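PDB 4JJO: cellulose binding protein from Clavibacter michiganensis, which forms the expansin part of a larger, probably cellulose-hydrolysing enzyme, probably binds polysaccharide, and is associated with loosening of plant cell walls. Local coordinates for residues V110-K115 with A123-L128; G165-K170 with L184-G189. All coordinates share one frame; numbering follows the deposited sequence.

Contact 1 (V110-K115 with A123-L128); sequences VAIRVK and AGLQVL
R113 and Q126 face each other as a hydrogen-bonded pair of an antiparallel hairpin, and their side chains run side by side in the same direction from the sheet. From CB, which in R113 lies 4.5 Å from L128 CD1, the arginine chain rises with CG anti to the backbone N (chi1 177°), packs CD beside G189 O and then bends at chi3. R113 NE donates to Q126 OE1 over 3.1 Å, nearly in line with the amide C=O, and R113 NH2 reaches the same oxygen at 2.8 Å. One carbonyl oxygen is thus gripped side-on by two nitrogens, and the guanidinium and amide planes, only 11° apart, lie almost flat with each other. The third nitrogen, NH1, bonds I18 O, while Q126 NE2 bonds S24 O, so both groups are tied to the N-terminal part of the chain and held against rotation. Y155 touches R113, Q126 and K115.

Under this polar pair the backbones are stitched in both directions, R113 N to Q126 O at 3.0 Å and Q126 N to R113 O at 2.9 Å. On the other face the two strands present aliphatic side chains: V114 CG2 meets L125 CD2 at 3.6 Å, and I112 CD1 meets V127 CG2 at 3.7 Å.

Strand 111-114 has 124-128 on one side and 191-193 on the other, with 156-157 flanking 124-128 in turn. The aliphatic face packs on I139 and V137 of strand 134-141 and on L181 and L184 of strand 178-184, in the core of the expansin C-terminal domain.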
# COMPACT_ATOMS: atom_id res chain seq x y z
N VAL A 110 -9.54 -4.78 -6.36
CA VAL A 110 -8.59 -3.76 -6.76
C VAL A 110 -9.30 -2.45 -7.05
O VAL A 110 -10.39 -2.44 -7.62
CB VAL A 110 -7.80 -4.21 -8.01
CG1 VAL A 110 -6.94 -3.07 -8.54
CG2 VAL A 110 -6.95 -5.43 -7.68
N ALA A 111 -8.69 -1.35 -6.64
CA ALA A 111 -9.19 -0.02 -6.98
C ALA A 111 -8.05 0.85 -7.46
O ALA A 111 -6.88 0.59 -7.18
CB ALA A 111 -9.88 0.62 -5.78
N ILE A 112 -8.40 1.89 -8.21
CA ILE A 112 -7.42 2.84 -8.72
C ILE A 112 -7.84 4.25 -8.33
O ILE A 112 -8.99 4.63 -8.53
CB ILE A 112 -7.33 2.78 -10.25
CG1 ILE A 112 -6.87 1.40 -10.72
CG2 ILE A 112 -6.39 3.86 -10.78
CD1 ILE A 112 -5.55 0.95 -10.16
N ARG A 113 -6.91 5.01 -7.76
CA ARG A 113 -7.16 6.43 -7.52
C ARG A 113 -6.20 7.26 -8.35
O ARG A 113 -4.98 7.17 -8.19
CB ARG A 113 -7.01 6.79 -6.04
CG ARG A 113 -7.19 8.28 -5.78
CD ARG A 113 -7.34 8.63 -4.31
NE ARG A 113 -6.15 8.30 -3.53
CZ ARG A 113 -5.78 8.91 -2.41
NH1 ARG A 113 -6.51 9.91 -1.92
NH2 ARG A 113 -4.68 8.53 -1.78
N VAL A 114 -6.75 8.07 -9.24
CA VAL A 114 -5.95 9.01 -10.00
C VAL A 114 -5.57 10.15 -9.06
O VAL A 114 -6.40 10.65 -8.31
CB VAL A 114 -6.73 9.58 -11.19
CG1 VAL A 114 -5.89 10.60 -11.93
CG2 VAL A 114 -7.15 8.47 -12.13
N LYS A 115 -4.30 10.53 -9.08
CA LYS A 115 -3.81 11.59 -8.21
C LYS A 115 -4.44 12.92 -8.58
O LYS A 115 -4.64 13.21 -9.76
CB LYS A 115 -2.29 11.71 -8.32
CG LYS A 115 -1.69 12.60 -7.24
CD LYS A 115 -0.19 12.77 -7.41
CE LYS A 115 0.38 13.55 -6.23
NZ LYS A 115 1.81 13.94 -6.41
N ALA A 123 0.18 12.24 -15.22
CA ALA A 123 -0.79 11.65 -14.31
C ALA A 123 -0.12 10.72 -13.32
O ALA A 123 0.95 10.18 -13.56
CB ALA A 123 -1.85 10.91 -15.09
N GLY A 124 -0.78 10.56 -12.18
CA GLY A 124 -0.36 9.61 -11.17
C GLY A 124 -1.49 8.65 -10.85
O GLY A 124 -2.65 9.05 -10.79
N LEU A 125 -1.15 7.38 -10.66
CA LEU A 125 -2.13 6.38 -10.28
C LEU A 125 -1.69 5.67 -9.01
O LEU A 125 -0.51 5.34 -8.84
CB LEU A 125 -2.32 5.33 -11.38
CG LEU A 125 -2.83 5.77 -12.75
CD1 LEU A 125 -3.09 4.54 -13.59
CD2 LEU A 125 -4.10 6.60 -12.62
N GLN A 126 -2.65 5.43 -8.13
CA GLN A 126 -2.41 4.63 -6.94
C GLN A 126 -3.23 3.36 -7.02
O GLN A 126 -4.44 3.42 -7.29
CB GLN A 126 -2.78 5.43 -5.70
CG GLN A 126 -2.71 4.64 -4.41
CD GLN A 126 -2.99 5.50 -3.20
OE1 GLN A 126 -4.04 6.13 -3.11
NE2 GLN A 126 -2.05 5.54 -2.27
N VAL A 127 -2.59 2.22 -6.80
CA VAL A 127 -3.28 0.94 -6.85
C VAL A 127 -3.58 0.48 -5.43
O VAL A 127 -2.68 0.33 -4.60
CB VAL A 127 -2.45 -0.13 -7.56
CG1 VAL A 127 -3.23 -1.43 -7.64
CG2 VAL A 127 -2.06 0.35 -8.95
N LEU A 128 -4.86 0.25 -5.17
CA LEU A 128 -5.32 -0.14 -3.84
C LEU A 128 -5.75 -1.60 -3.83
O LEU A 128 -6.37 -2.08 -4.78
CB LEU A 128 -6.48 0.76 -3.42
CG LEU A 128 -6.14 2.25 -3.43
CD1 LEU A 128 -7.40 3.10 -3.51
CD2 LEU A 128 -5.33 2.61 -2.20

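Contact 2 (G165-K170 with L184-G189)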
# COMPACT_ATOMS: atom_id res chain seq x y z
N GLY A 165 -9.54 10.01 -23.49
CA GLY A 165 -10.57 8.99 -23.39
C GLY A 165 -10.33 8.06 -22.21
O GLY A 165 -9.47 8.32 -21.37
N PRO A 166 -11.10 6.96 -22.14
CA PRO A 166 -11.04 6.00 -21.04
C PRO A 166 -9.67 5.35 -20.92
O PRO A 166 -9.08 4.99 -21.94
CB PRO A 166 -12.09 4.95 -21.43
CG PRO A 166 -12.92 5.57 -22.50
CD PRO A 166 -12.02 6.53 -23.20
N LEU A 167 -9.18 5.20 -19.69
CA LEU A 167 -7.89 4.57 -19.46
C LEU A 167 -8.04 3.06 -19.28
O LEU A 167 -8.98 2.59 -18.64
CB LEU A 167 -7.22 5.14 -18.21
CG LEU A 167 -6.57 6.52 -18.31
CD1 LEU A 167 -7.58 7.57 -18.70
CD2 LEU A 167 -5.90 6.87 -16.99
N THR A 168 -7.11 2.32 -19.85
CA THR A 168 -6.97 0.90 -19.56
C THR A 168 -5.64 0.71 -18.85
O THR A 168 -4.58 1.06 -19.37
CB THR A 168 -7.02 0.04 -20.83
OG1 THR A 168 -8.31 0.15 -21.44
CG2 THR A 168 -6.77 -1.42 -20.48
N VAL A 169 -5.70 0.15 -17.64
CA VAL A 169 -4.52 0.02 -16.80
C VAL A 169 -4.20 -1.44 -16.53
O VAL A 169 -5.07 -2.21 -16.12
CB VAL A 169 -4.71 0.74 -15.45
CG1 VAL A 169 -3.49 0.55 -14.57
CG2 VAL A 169 -5.01 2.21 -15.67
N LYS A 170 -2.95 -1.82 -16.78
CA LYS A 170 -2.50 -3.17 -16.49
C LYS A 170 -1.58 -3.17 -15.28
O LYS A 170 -0.55 -2.49 -15.26
CB LYS A 170 -1.77 -3.77 -17.68
CG LYS A 170 -1.26 -5.18 -17.41
CD LYS A 170 -1.21 -6.00 -18.68
CE LYS A 170 -0.31 -5.38 -19.72
NZ LYS A 170 -0.23 -6.23 -20.94
N LEU A 184 -11.52 3.02 -17.07
CA LEU A 184 -11.19 3.95 -16.00
C LEU A 184 -11.26 5.38 -16.52
O LEU A 184 -10.94 5.65 -17.67
CB LEU A 184 -9.79 3.66 -15.46
CG LEU A 184 -9.63 2.31 -14.75
CD1 LEU A 184 -8.19 2.10 -14.34
CD2 LEU A 184 -10.55 2.23 -13.54
N ARG A 185 -11.69 6.29 -15.65
CA ARG A 185 -11.86 7.68 -16.03
C ARG A 185 -10.72 8.54 -15.51
O ARG A 185 -10.10 8.22 -14.50
CB ARG A 185 -13.19 8.21 -15.49
CG ARG A 185 -14.40 7.58 -16.17
CD ARG A 185 -15.70 7.92 -15.46
NE ARG A 185 -15.85 7.18 -14.21
CZ ARG A 185 -15.60 7.67 -13.00
NH1 ARG A 185 -15.78 6.89 -11.94
NH2 ARG A 185 -15.19 8.92 -12.83
N MET A 186 -10.44 9.63 -16.23
CA MET A 186 -9.52 10.64 -15.74
C MET A 186 -10.27 11.44 -14.68
O MET A 186 -10.76 12.54 -14.95
CB MET A 186 -9.05 11.53 -16.88
CG MET A 186 -8.17 12.69 -16.46
SD MET A 186 -6.71 12.18 -15.52
CE MET A 186 -5.96 11.03 -16.67
N ALA A 187 -10.35 10.86 -13.49
CA ALA A 187 -11.15 11.42 -12.41
C ALA A 187 -10.29 11.60 -11.17
O ALA A 187 -10.36 10.81 -10.22
CB ALA A 187 -12.31 10.50 -12.11
N PRO A 188 -9.48 12.66 -11.16
CA PRO A 188 -8.55 12.93 -10.06
C PRO A 188 -9.23 12.94 -8.69
O PRO A 188 -10.26 13.59 -8.50
CB PRO A 188 -8.01 14.33 -10.40
CG PRO A 188 -8.15 14.43 -11.86
CD PRO A 188 -9.41 13.70 -12.20
N GLY A 189 -8.65 12.20 -7.75
CA GLY A 189 -9.15 12.16 -6.38
C GLY A 189 -10.13 11.04 -6.11
O GLY A 189 -10.33 10.65 -4.96
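With chi1 of -66° L184 turns CG anti to its carbonyl carbon, and an extended chi2 places CD1 against V169. There chi1 of 178° sets CG1 anti to the backbone N and leaves CG2 beside that nitrogen, where V169 CG2 meets L184 CD1 at 3.4 Å. This is tighter than a usual carbon-carbon contact, and the two side chains cross at about a right angle.

Two backbone bonds hold the leucine in place. L167 N donates to L184 O over a short 2.7 Å, and L184 N returns a more bent bond to L167 O at 3.0 Å, making L167 and L184 an antiparallel hydrogen-bonded pair. L167 CB and L184 CB lie 4.0 Å apart. The L184 carbonyl O also receives a CA-H contact from P166 CA at 3.4 Å, just where the strand begins.

Past L184 the chain leaves the sheet. M186 is the centre of an inverse gamma turn, closed by a weak bond from A187 N to R185 O. The methionine chain, bent at chi2 and chi3, sends M186 CE back to L167 CD2 at 4.2 Å, a light contact in which the two side chains cross obliquely, with I162 and S118 also touching the methionine. R185 takes no part in the pairing; its guanidinium forms a salt bridge with E190, while its carbonyl accepts from Q192 NE2.

The L167-L184 bridge is where strand 178-184, outermost in its sheet within this chain, ends before the loop crosses to strand 191-193, in the immunoglobulin-like beta-sandwich of the expansin C-terminal domain.

Both contacts are antiparallel pairings within the C-terminal domain, but they sit differently in it. Contact 1, with its centre about 11 Å from that of the chain, is a full hairpin, mostly buried, with aliphatic packing on one face and a charged-amide grip turned toward the N-terminal part on the other. Contact 2, its centre about 19 Å out, keeps a buried leucine-valine core but has one bridge between its segments, at the end of a longer strand pairing, beyond which the chain runs into partly exposed loop. The two share that core: L125 CD1 lies 3.7 Å from V169 CG2. Backbone joins them too, since G189 N probably donates to V114 O at 2.8 Å, bringing segment 184-189 beside strand 111-114.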